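Local coordinates for protein peroxisomal acyl-coenzyme A oxidase 1 (Arabidopsis thaliana, PDB 1W07) that oxidises long- and medium-chain acyl-CoAs to 2-trans-enoyl-CoAs in peroxisomal beta-oxidation, using FAD as cofactor and passing electrons to oxygen to form hydrogen peroxide, at residues B[477-490]-B[557-571]. The protein carries 1 engineered substitution. Numbering follows the deposited sequence.
Sequences WLNPDVVLEAFEAR and YIYALYLLHKHLGDF
W477 packs obliquely on L561 and L564, its CH2 3.5 Å from L564 CD1, in the C-terminal helical domain of this acyl-CoA oxidase, just ahead of helix 480-490, whose axis over this segment runs 36° from parallel to that of 557-566. Its NE1 hydrogen-bonds to the backbone O of Q581, outside the two segments. The chain then passes over one face of the Y557 ring, the L478 CA lying 4.1 Å from the ring centroid, while V483 CG2 meets the rim of the same ring in its plane. One turn on, F487 is a knob in the hole formed by A560, L563, L564 and F571. F571 directs its edge at the F487 face in a T-shaped pair, F571 CZ above the centre of the F487 ring and the planes at 71°, and is itself held between L564 CG on one face and R490 CG on the other, 3.9 Å from its centroid. With CG anti to the backbone N (chi1 169°) and a bend at chi2, the R490 chain crosses F571 to D570. NE and NH2 of R490 grip one oxygen side-on: NE reaches D570 OD2 at 3.3 Å, and NH2 takes the anti lone pair of D570 OD2 at 2.9 Å. NH1 hydrogen-bonds to Q528 OE1. A leucine in its place would probably leave the D570 carboxylate without its salt bridge and Q528 without the NH1 donor. R490 NH2 also lies over one face of the H567 ring, toward its rim, 3.4 Å from H567 CG.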
ATOM      1  N   TRP B 477      19.039 -12.907 -23.949  1.00 29.01           N
ATOM      2  CA  TRP B 477      17.967 -12.977 -22.965  1.00 24.18           C
ATOM      3  C   TRP B 477      16.588 -12.778 -23.575  1.00 24.30           C
ATOM      4  O   TRP B 477      15.599 -12.713 -22.855  1.00 25.10           O
ATOM      5  CB  TRP B 477      18.206 -11.963 -21.844  1.00 24.78           C
ATOM      6  CG  TRP B 477      19.172 -12.460 -20.816  1.00 19.97           C
ATOM      7  CD1 TRP B 477      20.429 -11.987 -20.567  1.00 25.05           C
ATOM      8  CD2 TRP B 477      18.953 -13.524 -19.893  1.00 22.44           C
ATOM      9  NE1 TRP B 477      21.011 -12.690 -19.539  1.00 25.27           N
ATOM     10  CE2 TRP B 477      20.125 -13.647 -19.111  1.00 25.44           C
ATOM     11  CE3 TRP B 477      17.880 -14.389 -19.644  1.00 24.33           C
ATOM     12  CZ2 TRP B 477      20.251 -14.606 -18.099  1.00 23.70           C
ATOM     13  CZ3 TRP B 477      18.007 -15.336 -18.637  1.00 25.21           C
ATOM     14  CH2 TRP B 477      19.182 -15.437 -17.881  1.00 21.34           C
ATOM     15  N   LEU B 478      16.526 -12.676 -24.904  1.00 24.59           N
ATOM     16  CA  LEU B 478      15.246 -12.508 -25.599  1.00 23.93           C
ATOM     17  C   LEU B 478      14.827 -13.852 -26.179  1.00 25.48           C
ATOM     18  O   LEU B 478      13.797 -13.972 -26.840  1.00 25.16           O
ATOM     19  CB  LEU B 478      15.360 -11.457 -26.711  1.00 23.84           C
ATOM     20  CG  LEU B 478      15.733 -10.037 -26.263  1.00 26.67           C
ATOM     21  CD1 LEU B 478      15.899  -9.123 -27.490  1.00 25.98           C
ATOM     22  CD2 LEU B 478      14.665  -9.499 -25.285  1.00 22.93           C
ATOM     23  N   ASN B 479      15.640 -14.870 -25.926  1.00 24.20           N
ATOM     24  CA  ASN B 479      15.334 -16.214 -26.411  1.00 26.33           C
ATOM     25  C   ASN B 479      14.449 -16.933 -25.389  1.00 24.96           C
ATOM     26  O   ASN B 479      14.818 -17.060 -24.219  1.00 24.04           O
ATOM     27  CB  ASN B 479      16.624 -16.992 -26.628  1.00 28.70           C
ATOM     28  CG  ASN B 479      16.386 -18.333 -27.266  1.00 32.69           C
ATOM     29  OD1 ASN B 479      15.755 -19.208 -26.679  1.00 33.99           O
ATOM     30  ND2 ASN B 479      16.869 -18.498 -28.492  1.00 40.36           N
ATOM     31  N   PRO B 480      13.274 -17.418 -25.822  1.00 25.79           N
ATOM     32  CA  PRO B 480      12.332 -18.121 -24.944  1.00 26.12           C
ATOM     33  C   PRO B 480      12.902 -19.332 -24.192  1.00 29.26           C
ATOM     34  O   PRO B 480      12.583 -19.543 -23.021  1.00 29.89           O
ATOM     35  CB  PRO B 480      11.181 -18.485 -25.883  1.00 23.82           C
ATOM     36  CG  PRO B 480      11.848 -18.625 -27.206  1.00 22.76           C
ATOM     37  CD  PRO B 480      12.819 -17.466 -27.225  1.00 24.50           C
ATOM     38  N   ASP B 481      13.740 -20.123 -24.858  1.00 28.77           N
ATOM     39  CA  ASP B 481      14.341 -21.292 -24.222  1.00 28.59           C
ATOM     40  C   ASP B 481      15.350 -20.897 -23.143  1.00 27.31           C
ATOM     41  O   ASP B 481      15.520 -21.597 -22.145  1.00 24.57           O
ATOM     42  CB  ASP B 481      15.027 -22.168 -25.278  1.00 33.26           C
ATOM     43  CG  ASP B 481      14.047 -22.745 -26.268  1.00 36.15           C
ATOM     44  OD1 ASP B 481      13.091 -23.408 -25.819  1.00 40.83           O
ATOM     45  OD2 ASP B 481      14.221 -22.542 -27.489  1.00 42.67           O
ATOM     46  N   VAL B 482      16.023 -19.774 -23.355  1.00 23.68           N
ATOM     47  CA  VAL B 482      17.010 -19.310 -22.390  1.00 24.66           C
ATOM     48  C   VAL B 482      16.290 -18.818 -21.127  1.00 24.96           C
ATOM     49  O   VAL B 482      16.736 -19.051 -19.991  1.00 23.33           O
ATOM     50  CB  VAL B 482      17.860 -18.156 -22.974  1.00 22.11           C
ATOM     51  CG1 VAL B 482      18.731 -17.575 -21.900  1.00 20.55           C
ATOM     52  CG2 VAL B 482      18.729 -18.673 -24.143  1.00 23.15           C
ATOM     53  N   VAL B 483      15.168 -18.140 -21.327  1.00 25.17           N
ATOM     54  CA  VAL B 483      14.401 -17.623 -20.211  1.00 23.32           C
ATOM     55  C   VAL B 483      13.735 -18.763 -19.458  1.00 20.91           C
ATOM     56  O   VAL B 483      13.858 -18.853 -18.245  1.00 23.24           O
ATOM     57  CB  VAL B 483      13.335 -16.614 -20.703  1.00 23.15           C
ATOM     58  CG1 VAL B 483      12.422 -16.202 -19.544  1.00 18.14           C
ATOM     59  CG2 VAL B 483      14.032 -15.396 -21.289  1.00 17.56           C
ATOM     60  N   LEU B 484      13.049 -19.641 -20.180  1.00 22.33           N
ATOM     61  CA  LEU B 484      12.366 -20.761 -19.548  1.00 24.83           C
ATOM     62  C   LEU B 484      13.319 -21.624 -18.749  1.00 26.65           C
ATOM     63  O   LEU B 484      13.019 -22.007 -17.615  1.00 26.91           O
ATOM     64  CB  LEU B 484      11.642 -21.620 -20.588  1.00 26.39           C
ATOM     65  CG  LEU B 484      10.313 -21.081 -21.113  1.00 27.01           C
ATOM     66  CD1 LEU B 484       9.778 -21.994 -22.202  1.00 28.06           C
ATOM     67  CD2 LEU B 484       9.319 -20.991 -19.968  1.00 29.87           C
ATOM     68  N   GLU B 485      14.470 -21.936 -19.336  1.00 26.59           N
ATOM     69  CA  GLU B 485      15.468 -22.759 -18.663  1.00 28.26           C
ATOM     70  C   GLU B 485      15.880 -22.111 -17.350  1.00 26.78           C
ATOM     71  O   GLU B 485      15.951 -22.770 -16.316  1.00 26.66           O
ATOM     72  CB  GLU B 485      16.700 -22.942 -19.552  1.00 30.79           C
ATOM     73  CG  GLU B 485      17.810 -23.743 -18.897  1.00 33.64           C
ATOM     74  CD  GLU B 485      19.055 -23.820 -19.756  1.00 36.75           C
ATOM     75  OE1 GLU B 485      19.613 -22.753 -20.102  1.00 38.10           O
ATOM     76  OE2 GLU B 485      19.479 -24.947 -20.082  1.00 37.76           O
ATOM     77  N   ALA B 486      16.156 -20.816 -17.400  1.00 22.96           N
ATOM     78  CA  ALA B 486      16.553 -20.087 -16.202  1.00 21.89           C
ATOM     79  C   ALA B 486      15.486 -20.151 -15.108  1.00 20.30           C
ATOM     80  O   ALA B 486      15.803 -20.448 -13.956  1.00 18.66           O
ATOM     81  CB  ALA B 486      16.840 -18.646 -16.549  1.00 23.24           C
ATOM     82  N   PHE B 487      14.229 -19.870 -15.455  1.00 21.94           N
ATOM     83  CA  PHE B 487      13.144 -19.903 -14.464  1.00 21.89           C
ATOM     84  C   PHE B 487      12.812 -21.312 -13.961  1.00 22.15           C
ATOM     85  O   PHE B 487      12.482 -21.489 -12.790  1.00 23.06           O
ATOM     86  CB  PHE B 487      11.872 -19.255 -15.023  1.00 23.13           C
ATOM     87  CG  PHE B 487      11.844 -17.754 -14.889  1.00 22.08           C
ATOM     88  CD1 PHE B 487      12.662 -16.950 -15.678  1.00 21.96           C
ATOM     89  CD2 PHE B 487      11.016 -17.148 -13.949  1.00 22.48           C
ATOM     90  CE1 PHE B 487      12.658 -15.567 -15.531  1.00 19.38           C
ATOM     91  CE2 PHE B 487      11.000 -15.768 -13.793  1.00 21.84           C
ATOM     92  CZ  PHE B 487      11.826 -14.975 -14.587  1.00 23.36           C
ATOM     93  N   GLU B 488      12.886 -22.309 -14.838  1.00 22.93           N
ATOM     94  CA  GLU B 488      12.593 -23.685 -14.431  1.00 26.17           C
ATOM     95  C   GLU B 488      13.674 -24.161 -13.468  1.00 27.25           C
ATOM     96  O   GLU B 488      13.377 -24.730 -12.422  1.00 28.51           O
ATOM     97  CB  GLU B 488      12.520 -24.618 -15.647  1.00 25.61           C
ATOM     98  CG  GLU B 488      11.407 -24.291 -16.633  1.00 25.98           C
ATOM     99  CD  GLU B 488      11.357 -25.260 -17.797  1.00 28.59           C
ATOM    100  OE1 GLU B 488      12.423 -25.789 -18.170  1.00 31.51           O
ATOM    101  OE2 GLU B 488      10.262 -25.478 -18.356  1.00 30.94           O
ATOM    102  N   ALA B 489      14.928 -23.912 -13.819  1.00 28.56           N
ATOM    103  CA  ALA B 489      16.045 -24.301 -12.965  1.00 29.69           C
ATOM    104  C   ALA B 489      15.965 -23.623 -11.599  1.00 30.15           C
ATOM    105  O   ALA B 489      16.129 -24.260 -10.560  1.00 31.11           O
ATOM    106  CB  ALA B 489      17.361 -23.943 -13.637  1.00 31.83           C
ATOM    107  N   ARG B 490      15.716 -22.321 -11.603  1.00 26.88           N
ATOM    108  CA  ARG B 490      15.615 -21.564 -10.366  1.00 26.51           C
ATOM    109  C   ARG B 490      14.517 -22.103  -9.442  1.00 24.88           C
ATOM    110  O   ARG B 490      14.724 -22.250  -8.236  1.00 26.07           O
ATOM    111  CB  ARG B 490      15.374 -20.086 -10.700  1.00 26.96           C
ATOM    112  CG  ARG B 490      14.984 -19.226  -9.519  1.00 28.78           C
ATOM    113  CD  ARG B 490      13.540 -18.772  -9.653  1.00 29.62           C
ATOM    114  NE  ARG B 490      13.154 -17.815  -8.605  1.00 26.93           N
ATOM    115  CZ  ARG B 490      12.135 -16.969  -8.730  1.00 24.54           C
ATOM    116  NH1 ARG B 490      11.415 -16.957  -9.850  1.00 20.28           N
ATOM    117  NH2 ARG B 490      11.837 -16.137  -7.749  1.00 21.50           N
ATOM    118  N   TYR B 557       9.274 -10.133 -22.298  1.00 15.30           N
ATOM    119  CA  TYR B 557      10.611 -10.237 -21.739  1.00 15.62           C
ATOM    120  C   TYR B 557      10.932  -9.216 -20.663  1.00 14.94           C
ATOM    121  O   TYR B 557      11.854  -9.422 -19.868  1.00 16.87           O
ATOM    122  CB  TYR B 557      11.662 -10.256 -22.857  1.00 16.51           C
ATOM    123  CG  TYR B 557      11.569 -11.529 -23.655  1.00 19.69           C
ATOM    124  CD1 TYR B 557      10.743 -11.609 -24.778  1.00 18.21           C
ATOM    125  CD2 TYR B 557      12.199 -12.697 -23.217  1.00 20.43           C
ATOM    126  CE1 TYR B 557      10.541 -12.823 -25.435  1.00 25.29           C
ATOM    127  CE2 TYR B 557      11.999 -13.911 -23.873  1.00 21.83           C
ATOM    128  CZ  TYR B 557      11.171 -13.971 -24.969  1.00 23.04           C
ATOM    129  OH  TYR B 557      10.933 -15.194 -25.555  1.00 24.81           O
ATOM    130  N   ILE B 558      10.177  -8.121 -20.630  1.00 14.86           N
ATOM    131  CA  ILE B 558      10.336  -7.119 -19.577  1.00 15.62           C
ATOM    132  C   ILE B 558       9.854  -7.789 -18.287  1.00 14.21           C
ATOM    133  O   ILE B 558      10.498  -7.685 -17.247  1.00 13.43           O
ATOM    134  CB  ILE B 558       9.448  -5.854 -19.813  1.00 15.40           C
ATOM    135  CG1 ILE B 558      10.124  -4.907 -20.808  1.00 20.17           C
ATOM    136  CG2 ILE B 558       9.164  -5.152 -18.463  1.00 12.95           C
ATOM    137  CD1 ILE B 558       9.292  -3.672 -21.147  1.00 19.41           C
ATOM    138  N   TYR B 559       8.713  -8.470 -18.355  1.00 12.99           N
ATOM    139  CA  TYR B 559       8.164  -9.155 -17.177  1.00 14.98           C
ATOM    140  C   TYR B 559       9.190 -10.173 -16.633  1.00 16.72           C
ATOM    141  O   TYR B 559       9.561 -10.146 -15.453  1.00 12.15           O
ATOM    142  CB  TYR B 559       6.844  -9.862 -17.554  1.00 14.86           C
ATOM    143  CG  TYR B 559       6.162 -10.609 -16.413  1.00 13.06           C
ATOM    144  CD1 TYR B 559       5.593  -9.928 -15.326  1.00 18.48           C
ATOM    145  CD2 TYR B 559       6.163 -11.997 -16.379  1.00 14.26           C
ATOM    146  CE1 TYR B 559       5.047 -10.631 -14.223  1.00 14.71           C
ATOM    147  CE2 TYR B 559       5.633 -12.704 -15.294  1.00 13.88           C
ATOM    148  CZ  TYR B 559       5.082 -12.032 -14.228  1.00 17.05           C
ATOM    149  OH  TYR B 559       4.565 -12.775 -13.182  1.00 14.49           O
ATOM    150  N   ALA B 560       9.667 -11.049 -17.510  1.00 17.14           N
ATOM    151  CA  ALA B 560      10.631 -12.072 -17.133  1.00 18.98           C
ATOM    152  C   ALA B 560      11.953 -11.504 -16.617  1.00 17.04           C
ATOM    153  O   ALA B 560      12.422 -11.876 -15.538  1.00 19.07           O
ATOM    154  CB  ALA B 560      10.884 -13.005 -18.314  1.00 17.58           C
ATOM    155  N   LEU B 561      12.553 -10.599 -17.378  1.00 15.00           N
ATOM    156  CA  LEU B 561      13.828 -10.014 -16.981  1.00 16.71           C
ATOM    157  C   LEU B 561      13.708  -9.169 -15.724  1.00 18.70           C
ATOM    158  O   LEU B 561      14.669  -9.045 -14.964  1.00 14.78           O
ATOM    159  CB  LEU B 561      14.409  -9.177 -18.121  1.00 17.80           C
ATOM    160  CG  LEU B 561      14.726  -9.941 -19.413  1.00 20.75           C
ATOM    161  CD1 LEU B 561      15.324  -8.996 -20.454  1.00 19.74           C
ATOM    162  CD2 LEU B 561      15.693 -11.070 -19.092  1.00 24.66           C
ATOM    163  N   TYR B 562      12.534  -8.579 -15.498  1.00 19.07           N
ATOM    164  CA  TYR B 562      12.327  -7.778 -14.300  1.00 15.81           C
ATOM    165  C   TYR B 562      12.323  -8.686 -13.077  1.00 14.92           C
ATOM    166  O   TYR B 562      12.929  -8.367 -12.055  1.00 15.33           O
ATOM    167  CB  TYR B 562      10.996  -7.026 -14.375  1.00 20.61           C
ATOM    168  CG  TYR B 562      10.705  -6.268 -13.105  1.00 21.10           C
ATOM    169  CD1 TYR B 562      11.432  -5.126 -12.781  1.00 24.65           C
ATOM    170  CD2 TYR B 562       9.732  -6.711 -12.211  1.00 24.46           C
ATOM    171  CE1 TYR B 562      11.206  -4.443 -11.600  1.00 27.56           C
ATOM    172  CE2 TYR B 562       9.490  -6.029 -11.021  1.00 24.90           C
ATOM    173  CZ  TYR B 562      10.235  -4.897 -10.726  1.00 27.77           C
ATOM    174  OH  TYR B 562      10.028  -4.210  -9.552  1.00 31.93           O
ATOM    175  N   LEU B 563      11.629  -9.815 -13.181  1.00 15.01           N
ATOM    176  CA  LEU B 563      11.560 -10.760 -12.064  1.00 16.66           C
ATOM    177  C   LEU B 563      12.928 -11.395 -11.831  1.00 18.00           C
ATOM    178  O   LEU B 563      13.326 -11.634 -10.688  1.00 17.40           O
ATOM    179  CB  LEU B 563      10.520 -11.850 -12.339  1.00 15.94           C
ATOM    180  CG  LEU B 563       9.025 -11.467 -12.281  1.00 16.92           C
ATOM    181  CD1 LEU B 563       8.173 -12.700 -12.571  1.00 12.65           C
ATOM    182  CD2 LEU B 563       8.684 -10.906 -10.904  1.00 17.55           C
ATOM    183  N   LEU B 564      13.659 -11.663 -12.908  1.00 17.11           N
ATOM    184  CA  LEU B 564      14.987 -12.243 -12.764  1.00 15.68           C
ATOM    185  C   LEU B 564      15.848 -11.289 -11.937  1.00 16.90           C
ATOM    186  O   LEU B 564      16.557 -11.697 -11.019  1.00 18.48           O
ATOM    187  CB  LEU B 564      15.605 -12.469 -14.143  1.00 19.29           C
ATOM    188  CG  LEU B 564      16.861 -13.361 -14.184  1.00 23.57           C
ATOM    189  CD1 LEU B 564      16.990 -14.005 -15.544  1.00 25.54           C
ATOM    190  CD2 LEU B 564      18.077 -12.533 -13.881  1.00 23.91           C
ATOM    191  N   HIS B 565      15.777 -10.006 -12.260  1.00 15.41           N
ATOM    192  CA  HIS B 565      16.541  -9.002 -11.539  1.00 15.75           C
ATOM    193  C   HIS B 565      16.060  -8.863 -10.095  1.00 17.43           C
ATOM    194  O   HIS B 565      16.866  -8.833  -9.157  1.00 16.23           O
ATOM    195  CB  HIS B 565      16.443  -7.656 -12.267  1.00 21.20           C
ATOM    196  CG  HIS B 565      17.190  -6.546 -11.601  1.00 19.64           C
ATOM    197  ND1 HIS B 565      16.664  -5.818 -10.556  1.00 25.29           N
ATOM    198  CD2 HIS B 565      18.424  -6.040 -11.832  1.00 23.83           C
ATOM    199  CE1 HIS B 565      17.539  -4.903 -10.177  1.00 23.94           C
ATOM    200  NE2 HIS B 565      18.617  -5.019 -10.933  1.00 27.31           N
ATOM    201  N   LYS B 566      14.745  -8.788  -9.912  1.00 14.56           N
ATOM    202  CA  LYS B 566      14.171  -8.648  -8.573  1.00 13.84           C
ATOM    203  C   LYS B 566      14.514  -9.830  -7.662  1.00 14.02           C
ATOM    204  O   LYS B 566      14.711  -9.660  -6.461  1.00 16.37           O
ATOM    205  CB  LYS B 566      12.649  -8.495  -8.690  1.00 12.21           C
ATOM    206  CG  LYS B 566      11.924  -8.381  -7.353  1.00 19.18           C
ATOM    207  CD  LYS B 566      10.432  -8.129  -7.570  1.00 26.13           C
ATOM    208  CE  LYS B 566       9.644  -8.150  -6.261  1.00 27.70           C
ATOM    209  NZ  LYS B 566      10.174  -7.192  -5.254  1.00 31.02           N
ATOM    210  N   HIS B 567      14.591 -11.026  -8.235  1.00 16.14           N
ATOM    211  CA  HIS B 567      14.906 -12.230  -7.463  1.00 15.94           C
ATOM    212  C   HIS B 567      16.262 -12.784  -7.883  1.00 17.09           C
ATOM    213  O   HIS B 567      16.492 -13.988  -7.816  1.00 18.49           O
ATOM    214  CB  HIS B 567      13.833 -13.290  -7.699  1.00 17.83           C
ATOM    215  CG  HIS B 567      12.473 -12.887  -7.209  1.00 19.00           C
ATOM    216  ND1 HIS B 567      12.167 -12.775  -5.870  1.00 20.65           N
ATOM    217  CD2 HIS B 567      11.348 -12.549  -7.880  1.00 20.47           C
ATOM    218  CE1 HIS B 567      10.914 -12.380  -5.737  1.00 22.55           C
ATOM    219  NE2 HIS B 567      10.393 -12.238  -6.942  1.00 23.88           N
ATOM    220  N   LEU B 568      17.146 -11.890  -8.313  1.00 17.20           N
ATOM    221  CA  LEU B 568      18.487 -12.244  -8.765  1.00 17.66           C
ATOM    222  C   LEU B 568      19.156 -13.302  -7.877  1.00 20.85           C
ATOM    223  O   LEU B 568      19.726 -14.273  -8.381  1.00 17.62           O
ATOM    224  CB  LEU B 568      19.368 -10.982  -8.837  1.00 16.79           C
ATOM    225  CG  LEU B 568      20.805 -11.160  -9.368  1.00 22.13           C
ATOM    226  CD1 LEU B 568      20.746 -11.683 -10.791  1.00 20.81           C
ATOM    227  CD2 LEU B 568      21.575  -9.840  -9.322  1.00 20.41           C
ATOM    228  N   GLY B 569      19.075 -13.111  -6.562  1.00 20.90           N
ATOM    229  CA  GLY B 569      19.669 -14.051  -5.625  1.00 19.52           C
ATOM    230  C   GLY B 569      19.269 -15.496  -5.879  1.00 21.09           C
ATOM    231  O   GLY B 569      20.099 -16.399  -5.740  1.00 19.66           O
ATOM    232  N   ASP B 570      18.005 -15.726  -6.246  1.00 21.94           N
ATOM    233  CA  ASP B 570      17.509 -17.082  -6.521  1.00 21.77           C
ATOM    234  C   ASP B 570      18.204 -17.701  -7.745  1.00 25.47           C
ATOM    235  O   ASP B 570      18.549 -18.885  -7.737  1.00 26.37           O
ATOM    236  CB  ASP B 570      15.997 -17.076  -6.790  1.00 21.95           C
ATOM    237  CG  ASP B 570      15.166 -16.665  -5.583  1.00 21.77           C
ATOM    238  OD1 ASP B 570      15.693 -16.606  -4.452  1.00 20.44           O
ATOM    239  OD2 ASP B 570      13.958 -16.409  -5.782  1.00 22.89           O
ATOM    240  N   PHE B 571      18.385 -16.911  -8.805  1.00 23.93           N
ATOM    241  CA  PHE B 571      19.025 -17.411 -10.026  1.00 26.81           C
ATOM    242  C   PHE B 571      20.545 -17.632  -9.884  1.00 30.45           C
ATOM    243  O   PHE B 571      21.075 -18.636 -10.371  1.00 31.06           O
ATOM    244  CB  PHE B 571      18.746 -16.456 -11.195  1.00 23.23           C
ATOM    245  CG  PHE B 571      17.291 -16.373 -11.579  1.00 20.53           C
ATOM    246  CD1 PHE B 571      16.403 -15.596 -10.842  1.00 21.39           C
ATOM    247  CD2 PHE B 571      16.804 -17.091 -12.667  1.00 20.24           C
ATOM    248  CE1 PHE B 571      15.052 -15.533 -11.175  1.00 21.00           C
ATOM    249  CE2 PHE B 571      15.452 -17.036 -13.011  1.00 22.55           C
ATOM    250  CZ  PHE B 571      14.574 -16.254 -12.260  1.00 21.00           C
TER
HETATM  251  O   HOH W   1      17.533 -21.494  -6.624  1.00 35.61           O